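Local atomic coordinates of MccB protein (Escherichia coli, PDB entry 6OM4), a protein that catalyses a step in making the antibiotic microcin C7, using ATP to link the N-formylated peptide MccA to the nucleotide through a phosphoramidate. Residues R229-Y234 against Y250-T255; V240-V245 against W326-K331; L319-G324 against I332-M337. All coordinates share one frame; numbering follows the deposited sequence.

Interaction 1: R229-Y234 against Y250-T255; sequences RANQPY and YVPGKT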
loop_
_atom_site.group_PDB
_atom_site.type_symbol
_atom_site.label_atom_id
_atom_site.label_comp_id
_atom_site.label_asym_id
_atom_site.label_seq_id
_atom_site.Cartn_x
_atom_site.Cartn_y
_atom_site.Cartn_z
ATOM N N ARG A 229 -1.343 15.103 17.120
ATOM C CA ARG A 229 -1.484 16.538 17.471
ATOM C C ARG A 229 -1.667 17.392 16.209
ATOM O O ARG A 229 -2.385 18.405 16.218
ATOM C CB ARG A 229 -0.279 17.040 18.278
ATOM C CG ARG A 229 -0.182 16.469 19.690
ATOM C CD ARG A 229 1.053 16.864 20.511
ATOM N NE ARG A 229 0.915 16.442 21.919
ATOM C CZ ARG A 229 1.579 16.959 22.968
ATOM N NH1 ARG A 229 2.506 17.886 22.789
ATOM N NH2 ARG A 229 1.310 16.544 24.197
ATOM N N ALA A 230 -0.989 17.017 15.123
ATOM C CA ALA A 230 -1.000 17.817 13.858
ATOM C C ALA A 230 -2.117 17.424 12.868
ATOM O O ALA A 230 -2.166 18.004 11.790
ATOM C CB ALA A 230 0.330 17.655 13.172
ATOM N N ASN A 231 -2.959 16.428 13.170
ATOM C CA ASN A 231 -4.014 15.978 12.249
ATOM C C ASN A 231 -3.406 15.450 10.939
ATOM O O ASN A 231 -3.903 15.729 9.879
ATOM C CB ASN A 231 -5.045 17.078 11.940
ATOM C CG ASN A 231 -6.282 16.899 12.782
ATOM O OD1 ASN A 231 -6.288 17.302 13.947
ATOM N ND2 ASN A 231 -7.284 16.220 12.232
ATOM N N GLN A 232 -2.300 14.707 11.045
ATOM C CA GLN A 232 -1.495 14.250 9.893
ATOM C C GLN A 232 -1.612 12.733 9.758
ATOM O O GLN A 232 -1.165 11.987 10.620
ATOM C CB GLN A 232 -0.053 14.655 10.108
ATOM C CG GLN A 232 0.906 14.099 9.062
ATOM C CD GLN A 232 0.536 14.510 7.666
ATOM O OE1 GLN A 232 0.120 13.686 6.847
ATOM N NE2 GLN A 232 0.681 15.797 7.396
ATOM N N PRO A 233 -2.223 12.204 8.693
ATOM C CA PRO A 233 -2.213 10.755 8.473
ATOM C C PRO A 233 -0.781 10.224 8.259
ATOM O O PRO A 233 0.037 10.890 7.661
ATOM C CB PRO A 233 -3.115 10.519 7.247
ATOM C CG PRO A 233 -3.868 11.852 7.053
ATOM C CD PRO A 233 -3.003 12.936 7.673
ATOM N N TYR A 234 -0.529 8.993 8.712
ATOM C CA TYR A 234 0.754 8.342 8.431
ATOM C C TYR A 234 0.559 6.831 8.311
ATOM O O TYR A 234 -0.423 6.278 8.780
ATOM C CB TYR A 234 1.814 8.686 9.487
ATOM C CG TYR A 234 1.644 7.983 10.802
ATOM C CD1 TYR A 234 2.141 6.695 10.983
ATOM C CD2 TYR A 234 1.008 8.574 11.886
ATOM C CE1 TYR A 234 2.016 6.031 12.188
ATOM C CE2 TYR A 234 0.867 7.908 13.096
ATOM C CZ TYR A 234 1.366 6.621 13.256
ATOM O OH TYR A 234 1.250 5.852 14.388
ATOM N N TYR A 250 -2.601 5.372 10.240
ATOM C CA TYR A 250 -3.246 6.267 11.195
ATOM C C TYR A 250 -3.992 7.335 10.404
ATOM O O TYR A 250 -3.379 8.078 9.627
ATOM C CB TYR A 250 -2.227 6.951 12.113
ATOM C CG TYR A 250 -2.853 8.073 12.906
ATOM C CD1 TYR A 250 -3.847 7.782 13.824
ATOM C CD2 TYR A 250 -2.562 9.403 12.647
ATOM C CE1 TYR A 250 -4.499 8.792 14.510
ATOM C CE2 TYR A 250 -3.159 10.425 13.373
ATOM C CZ TYR A 250 -4.166 10.113 14.276
ATOM O OH TYR A 250 -4.809 11.108 14.972
ATOM N N VAL A 251 -5.305 7.432 10.653
ATOM C CA VAL A 251 -6.141 8.481 10.045
ATOM C C VAL A 251 -6.794 9.261 11.173
ATOM O O VAL A 251 -7.558 8.661 11.923
ATOM C CB VAL A 251 -7.186 7.887 9.097
ATOM C CG1 VAL A 251 -7.924 9.017 8.389
ATOM C CG2 VAL A 251 -6.551 6.945 8.094
ATOM N N PRO A 252 -6.522 10.579 11.315
ATOM C CA PRO A 252 -7.086 11.399 12.394
ATOM C C PRO A 252 -8.589 11.202 12.597
ATOM O O PRO A 252 -9.366 11.280 11.633
ATOM C CB PRO A 252 -6.823 12.813 11.896
ATOM C CG PRO A 252 -5.476 12.679 11.241
ATOM C CD PRO A 252 -5.578 11.370 10.494
ATOM N N GLY A 253 -8.954 10.865 13.835
ATOM C CA GLY A 253 -10.337 10.769 14.261
ATOM C C GLY A 253 -11.060 9.527 13.798
ATOM O O GLY A 253 -12.231 9.392 14.077
ATOM N N LYS A 254 -10.362 8.584 13.147
ATOM C CA LYS A 254 -10.970 7.443 12.447
ATOM C C LYS A 254 -10.348 6.119 12.908
ATOM O O LYS A 254 -11.044 5.178 13.262
ATOM C CB LYS A 254 -10.792 7.632 10.937
ATOM C CG LYS A 254 -11.272 6.496 10.049
ATOM C CD LYS A 254 -11.254 6.876 8.577
ATOM C CE LYS A 254 -10.716 5.812 7.652
ATOM N NZ LYS A 254 -11.719 4.750 7.404
ATOM N N THR A 255 -9.021 6.002 12.838
ATOM C CA THR A 255 -8.414 4.778 13.249
ATOM C C THR A 255 -7.729 4.942 14.603
ATOM O O THR A 255 -7.571 6.057 15.101
ATOM C CB THR A 255 -7.356 4.297 12.247
ATOM O OG1 THR A 255 -6.333 5.287 12.216
ATOM C CG2 THR A 255 -7.923 4.058 10.872
#
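Tyr250 N donates to Tyr234 O at 2.8 Å, the shorter of the two bonds of an antiparallel hydrogen-bonded pair. The return bond runs from Tyr234 N to Tyr250 O at 3.1 Å, and Pro233 CA adds an accessory CA-H...O contact to that same Tyr250 O, also at 3.1 Å. The two tyrosine side chains leave on the same face of the sheet. The chi1 of Tyr234 (75°) sets its CG between the backbone N and the carbonyl carbon. Tyr250 CB lies over one face of the Tyr234 ring, a CH-pi contact whose closest approach is 3.4 Å at Tyr234 CE2, off centre toward the rim. The ring planes themselves meet obliquely, at 36°. Gln232 O lies in the plane of the Tyr250 ring, 3.6 Å from Tyr250 CD2. Away from the tyrosines, Pro252 CD packs 3.9 Å from Pro233 CG, the two side chains crossing at about a right angle, and Asn231 ND2 reaches Pro252 CB. The hydroxyl of Tyr234 bonds Asn224 in helix 219-230, and Tyr250 abuts the zinc ligand Cys257. This is the open end of the hairpin of strands 234-240 and 243-250, beside the four-cysteine zinc site of a ThiF-family domain.

Interaction 2: V240-V245 against W326-K331; sequences VNDIAV and WSDEIK
Ile243 and Trp326 lie side by side with their side chains pointing the same way. CD1, which chi2 of 173° carries out to the end of an extended branch, rests over one face of the indole: Ile243 CD1 is 3.8 Å from the centroid of the six-membered ring of Trp326, 24° off the ring normal, a CH-pi contact. The closest pair is Ile243 CD1 and Trp326 CE2 at 3.5 Å, while CG1 lies over the five-membered ring. Lys331 CD covers the opposite face of the indole, 3.7 Å above its plane, and the ring is thus sandwiched between two aliphatic groups.

Beside this apolar layer the polar groups are turned quite differently. Ser327 OG donates to Asp242 O at 2.6 Å, lying in the carbonyl plane on a lone pair, and Ser327 N adds only a weak bond to that oxygen. The carboxylates of Asp242 and Asp328 cross at an angle, their planes 43° apart, with Asp242 OD1 and Asp328 OD2 at 3.6 Å; such like charges would repel and could raise the proton affinity of either group. A water accepts from Ser327 N at 3.0 Å and lies 2.7 Å from Asp242 OD1.

Ile243 and Trp326 also pack against a modified residue of the bound peptide. Val240 to Ile243 form the type II' turn between strands 234-240 and 243-250, Trp326 starts the loop leading to strand 332-336, and helix 292-311 backs the contact through Val294, which touches Ala244 and Ser327.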
loop_
_atom_site.group_PDB
_atom_site.type_symbol
_atom_site.label_atom_id
_atom_site.label_comp_id
_atom_site.label_asym_id
_atom_site.label_seq_id
_atom_site.Cartn_x
_atom_site.Cartn_y
_atom_site.Cartn_z
ATOM N N VAL A 240 10.695 -6.672 11.625
ATOM C CA VAL A 240 11.352 -7.101 12.799
ATOM C C VAL A 240 12.127 -8.354 12.387
ATOM O O VAL A 240 11.535 -9.426 12.223
ATOM C CB VAL A 240 10.397 -7.387 13.972
ATOM C CG1 VAL A 240 11.215 -7.591 15.227
ATOM C CG2 VAL A 240 9.408 -6.258 14.177
ATOM N N ASN A 241 13.422 -8.162 12.114
ATOM C CA ASN A 241 14.253 -9.189 11.510
ATOM C C ASN A 241 13.525 -9.768 10.282
ATOM O O ASN A 241 13.267 -9.055 9.280
ATOM C CB ASN A 241 14.712 -10.216 12.565
ATOM C CG ASN A 241 15.746 -9.668 13.529
ATOM O OD1 ASN A 241 15.930 -10.175 14.652
ATOM N ND2 ASN A 241 16.457 -8.658 13.102
ATOM N N ASP A 242 13.142 -11.055 10.349
ATOM C CA ASP A 242 12.610 -11.825 9.222
ATOM C C ASP A 242 11.084 -11.689 9.045
ATOM O O ASP A 242 10.527 -12.337 8.156
ATOM C CB ASP A 242 12.987 -13.300 9.410
ATOM C CG ASP A 242 12.762 -13.807 10.824
ATOM O OD1 ASP A 242 11.639 -14.071 11.155
ATOM O OD2 ASP A 242 13.731 -13.872 11.606
ATOM N N ILE A 243 10.407 -10.886 9.864
ATOM C CA ILE A 243 8.978 -10.610 9.719
ATOM C C ILE A 243 8.781 -9.250 9.066
ATOM O O ILE A 243 9.163 -8.225 9.619
ATOM C CB ILE A 243 8.229 -10.651 11.062
ATOM C CG1 ILE A 243 8.345 -12.011 11.750
ATOM C CG2 ILE A 243 6.787 -10.255 10.847
ATOM C CD1 ILE A 243 7.748 -12.000 13.155
ATOM N N ALA A 244 8.092 -9.246 7.925
ATOM C CA ALA A 244 7.711 -8.004 7.236
ATOM C C ALA A 244 6.529 -7.388 7.991
ATOM O O ALA A 244 5.621 -8.125 8.347
ATOM C CB ALA A 244 7.328 -8.327 5.819
ATOM N N VAL A 245 6.583 -6.090 8.265
ATOM C CA VAL A 245 5.502 -5.403 9.001
ATOM C C VAL A 245 4.997 -4.204 8.202
ATOM O O VAL A 245 5.780 -3.399 7.710
ATOM C CB VAL A 245 5.949 -4.977 10.409
ATOM C CG1 VAL A 245 4.845 -4.170 11.119
ATOM C CG2 VAL A 245 6.350 -6.188 11.232
ATOM N N TRP A 326 5.284 -13.419 7.918
ATOM C CA TRP A 326 6.449 -14.212 8.262
ATOM C C TRP A 326 7.153 -14.603 6.971
ATOM O O TRP A 326 6.506 -14.723 5.933
ATOM C CB TRP A 326 6.055 -15.430 9.120
ATOM C CG TRP A 326 5.956 -15.202 10.611
ATOM C CD1 TRP A 326 6.658 -15.873 11.572
ATOM C CD2 TRP A 326 5.077 -14.317 11.343
ATOM N NE1 TRP A 326 6.309 -15.451 12.827
ATOM C CE2 TRP A 326 5.339 -14.493 12.719
ATOM C CE3 TRP A 326 4.127 -13.354 10.973
ATOM C CZ2 TRP A 326 4.679 -13.768 13.707
ATOM C CZ3 TRP A 326 3.471 -12.638 11.952
ATOM C CH2 TRP A 326 3.765 -12.828 13.297
ATOM N N SER A 327 8.475 -14.801 7.021
ATOM C CA SER A 327 9.182 -15.263 5.843
ATOM C C SER A 327 9.715 -16.682 6.076
ATOM O O SER A 327 10.108 -17.319 5.116
ATOM C CB SER A 327 10.275 -14.305 5.413
ATOM O OG SER A 327 11.270 -14.189 6.422
ATOM N N ASP A 328 9.732 -17.181 7.324
ATOM C CA ASP A 328 10.261 -18.560 7.495
ATOM C C ASP A 328 9.148 -19.576 7.707
ATOM O O ASP A 328 9.420 -20.760 7.826
ATOM C CB ASP A 328 11.308 -18.687 8.587
ATOM C CG ASP A 328 10.913 -18.132 9.933
ATOM O OD1 ASP A 328 9.697 -18.130 10.270
ATOM O OD2 ASP A 328 11.846 -17.618 10.595
ATOM N N GLU A 329 7.909 -19.103 7.672
ATOM C CA GLU A 329 6.760 -19.982 7.588
ATOM C C GLU A 329 5.615 -19.197 6.939
ATOM O O GLU A 329 5.710 -17.987 6.752
ATOM C CB GLU A 329 6.376 -20.504 8.967
ATOM C CG GLU A 329 6.091 -19.417 9.983
ATOM C CD GLU A 329 5.900 -19.973 11.393
ATOM O OE1 GLU A 329 5.398 -21.106 11.510
ATOM O OE2 GLU A 329 6.248 -19.278 12.362
ATOM N N ILE A 330 4.560 -19.916 6.565
ATOM C CA ILE A 330 3.405 -19.320 5.937
ATOM C C ILE A 330 2.518 -18.744 7.054
ATOM O O ILE A 330 1.890 -19.497 7.803
ATOM C CB ILE A 330 2.614 -20.357 5.116
ATOM C CG1 ILE A 330 3.443 -21.013 4.012
ATOM C CG2 ILE A 330 1.337 -19.743 4.595
ATOM C CD1 ILE A 330 3.641 -20.149 2.841
ATOM N N LYS A 331 2.472 -17.417 7.182
ATOM C CA LYS A 331 1.734 -16.799 8.280
ATOM C C LYS A 331 1.568 -15.310 8.030
ATOM O O LYS A 331 2.561 -14.631 7.750
ATOM C CB LYS A 331 2.468 -17.007 9.607
ATOM C CG LYS A 331 1.785 -16.408 10.822
ATOM C CD LYS A 331 2.458 -16.820 12.123
ATOM C CE LYS A 331 1.738 -16.249 13.324
ATOM N NZ LYS A 331 2.271 -16.827 14.581
HETATM O O HOH W 1 9.550 -15.041 9.769
#

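Interaction 3: L319-G324 against I332-M337; sequences LNKRIG and IHSQNM
Arg322 sets out with CG anti to its backbone N (chi1 178°) and runs extended to NE, while Gln335 has CG beside its own N (chi1 -64°) and then extends too. The two chains therefore travel side by side on one face of the sheet, and Arg322 NH1 donates to Gln335 OE1 at 2.9 Å, with the oxygen at the guanidinium edge and in its plane. Met337 crosses the arginine chain obliquely, its CE 3.7 Å from Arg322 CD.

Beneath them is a regular antiparallel ladder. Arg322 and Gln335 form one hydrogen-bonded pair, with Gln335 N to Arg322 O at 2.8 Å; Gly324 and His333 form the next, with Gly324 N to His333 O at 2.9 Å. At the far end Met337 N binds Asn320 O at 2.8 Å from above the carbonyl plane, and a water also donates to Asn320 O at 2.7 Å. The other face carries Ile323, whose CG2 meets Ile332 CG2 at 3.7 Å.

Arg322 NH1 and NH2 and Gln335 NE2 all bond the backbone of the bound peptide, and Arg322 NH2 also bonds one of its polar side chains. Gln335 OE1, accepting from NH1, would help fix the guanidinium's rotation while NE2 bonds the peptide. Because the glutamine amide is neutral, it does not cancel the arginine's charge, which probably strengthens the grip on the peptide.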
loop_
_atom_site.group_PDB
_atom_site.type_symbol
_atom_site.label_atom_id
_atom_site.label_comp_id
_atom_site.label_asym_id
_atom_site.label_seq_id
_atom_site.Cartn_x
_atom_site.Cartn_y
_atom_site.Cartn_z
ATOM N N LEU A 319 -5.661 -0.147 8.069
ATOM C CA LEU A 319 -6.488 0.639 9.011
ATOM C C LEU A 319 -6.642 -0.179 10.308
ATOM O O LEU A 319 -7.131 -1.330 10.268
ATOM C CB LEU A 319 -7.875 0.871 8.399
ATOM C CG LEU A 319 -8.178 2.134 7.602
ATOM C CD1 LEU A 319 -6.996 2.887 7.076
ATOM C CD2 LEU A 319 -9.168 1.834 6.500
ATOM N N ASN A 320 -6.271 0.401 11.450
ATOM C CA ASN A 320 -6.529 -0.210 12.773
ATOM C C ASN A 320 -5.725 -1.500 12.966
ATOM O O ASN A 320 -6.086 -2.321 13.822
ATOM C CB ASN A 320 -8.025 -0.516 12.971
ATOM C CG ASN A 320 -8.872 0.730 12.923
ATOM O OD1 ASN A 320 -8.636 1.634 13.725
ATOM N ND2 ASN A 320 -9.831 0.780 11.994
ATOM N N LYS A 321 -4.621 -1.699 12.220
ATOM C CA LYS A 321 -3.919 -2.989 12.240
ATOM C C LYS A 321 -2.416 -2.777 11.993
ATOM O O LYS A 321 -2.038 -1.992 11.174
ATOM C CB LYS A 321 -4.490 -3.956 11.192
ATOM C CG LYS A 321 -5.912 -4.430 11.490
ATOM C CD LYS A 321 -6.453 -5.421 10.516
ATOM C CE LYS A 321 -7.952 -5.555 10.688
ATOM N NZ LYS A 321 -8.427 -6.783 10.026
ATOM N N ARG A 322 -1.585 -3.532 12.708
ATOM C CA ARG A 322 -0.173 -3.636 12.389
ATOM C C ARG A 322 0.025 -5.082 11.946
ATOM O O ARG A 322 -0.217 -5.972 12.784
ATOM C CB ARG A 322 0.665 -3.321 13.620
ATOM C CG ARG A 322 2.175 -3.448 13.449
ATOM C CD ARG A 322 2.889 -2.738 14.587
ATOM N NE ARG A 322 4.354 -2.808 14.526
ATOM C CZ ARG A 322 5.102 -3.734 15.127
ATOM N NH1 ARG A 322 4.539 -4.626 15.929
ATOM N NH2 ARG A 322 6.428 -3.715 14.946
ATOM N N ILE A 323 0.333 -5.291 10.646
ATOM C CA ILE A 323 0.251 -6.587 10.015
ATOM C C ILE A 323 1.669 -7.156 9.817
ATOM O O ILE A 323 2.515 -6.471 9.289
ATOM C CB ILE A 323 -0.515 -6.492 8.677
ATOM C CG1 ILE A 323 -1.922 -5.920 8.886
ATOM C CG2 ILE A 323 -0.543 -7.826 7.950
ATOM C CD1 ILE A 323 -2.598 -5.373 7.665
ATOM N N GLY A 324 1.880 -8.388 10.260
ATOM C CA GLY A 324 3.136 -9.105 10.037
ATOM C C GLY A 324 2.947 -10.221 9.038
ATOM O O GLY A 324 1.998 -11.038 9.153
ATOM N N ILE A 332 0.321 -14.818 8.150
ATOM C CA ILE A 332 0.054 -13.387 8.207
ATOM C C ILE A 332 -0.830 -13.163 9.426
ATOM O O ILE A 332 -1.846 -13.815 9.542
ATOM C CB ILE A 332 -0.607 -12.861 6.924
ATOM C CG1 ILE A 332 0.263 -13.128 5.699
ATOM C CG2 ILE A 332 -0.948 -11.395 7.079
ATOM C CD1 ILE A 332 -0.206 -12.454 4.434
ATOM N N HIS A 333 -0.394 -12.287 10.317
ATOM C CA HIS A 333 -1.034 -12.006 11.595
ATOM C C HIS A 333 -1.197 -10.494 11.792
ATOM O O HIS A 333 -0.258 -9.755 11.575
ATOM C CB HIS A 333 -0.189 -12.601 12.732
ATOM C CG HIS A 333 -0.823 -12.414 14.059
ATOM N ND1 HIS A 333 -0.515 -11.340 14.882
ATOM C CD2 HIS A 333 -1.821 -13.099 14.656
ATOM C CE1 HIS A 333 -1.271 -11.400 15.963
ATOM N NE2 HIS A 333 -2.085 -12.477 15.843
ATOM N N SER A 334 -2.378 -10.049 12.249
ATOM C CA SER A 334 -2.667 -8.625 12.500
ATOM C C SER A 334 -2.682 -8.391 14.013
ATOM O O SER A 334 -3.324 -9.156 14.741
ATOM C CB SER A 334 -4.013 -8.195 11.916
ATOM O OG SER A 334 -4.089 -8.542 10.547
ATOM N N GLN A 335 -1.982 -7.358 14.469
ATOM C CA GLN A 335 -2.157 -6.838 15.813
ATOM C C GLN A 335 -3.247 -5.764 15.742
ATOM O O GLN A 335 -3.176 -4.837 14.935
ATOM C CB GLN A 335 -0.876 -6.233 16.375
ATOM C CG GLN A 335 0.272 -7.208 16.566
ATOM C CD GLN A 335 1.569 -6.478 16.849
ATOM O OE1 GLN A 335 1.756 -5.311 16.513
ATOM N NE2 GLN A 335 2.486 -7.164 17.512
ATOM N N ASN A 336 -4.222 -5.866 16.632
ATOM C CA ASN A 336 -5.319 -4.945 16.672
ATOM C C ASN A 336 -4.806 -3.600 17.187
ATOM O O ASN A 336 -4.292 -3.524 18.294
ATOM C CB ASN A 336 -6.400 -5.570 17.546
ATOM C CG ASN A 336 -7.651 -4.734 17.678
ATOM O OD1 ASN A 336 -7.691 -3.579 17.270
ATOM N ND2 ASN A 336 -8.679 -5.319 18.271
ATOM N N MET A 337 -4.933 -2.544 16.377
ATOM C CA MET A 337 -4.671 -1.175 16.821
ATOM C C MET A 337 -5.912 -0.291 16.581
ATOM O O MET A 337 -5.818 0.838 16.089
ATOM C CB MET A 337 -3.451 -0.599 16.101
ATOM C CG MET A 337 -2.138 -1.296 16.484
ATOM S SD MET A 337 -0.696 -0.379 15.959
ATOM C CE MET A 337 0.535 -1.133 17.016
HETATM O O HOH W 2 -8.138 -4.065 14.062
#

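Overall arrangement
Following the chain, helix 219-230 runs into the first segment of interaction 1, and strands 234-240 and 243-250 make the short loop that this contact closes. The turn of that hairpin starts interaction 2, so the two cross; interaction 2 closes a loop of 80 residues that holds helices 273-285 and 292-311. Residues 319-324 lie inside that loop and 332-337 beyond it, so interaction 3, which closes the final hairpin, crosses interaction 2 and follows interaction 1 in series. Val245 CG1 meets Arg322 CG and Thr255 CA meets Asn320 OD1, linking neighbours. Together the contacts join the last four strands of the mixed sheet, from the zinc end to the peptide-binding hairpins.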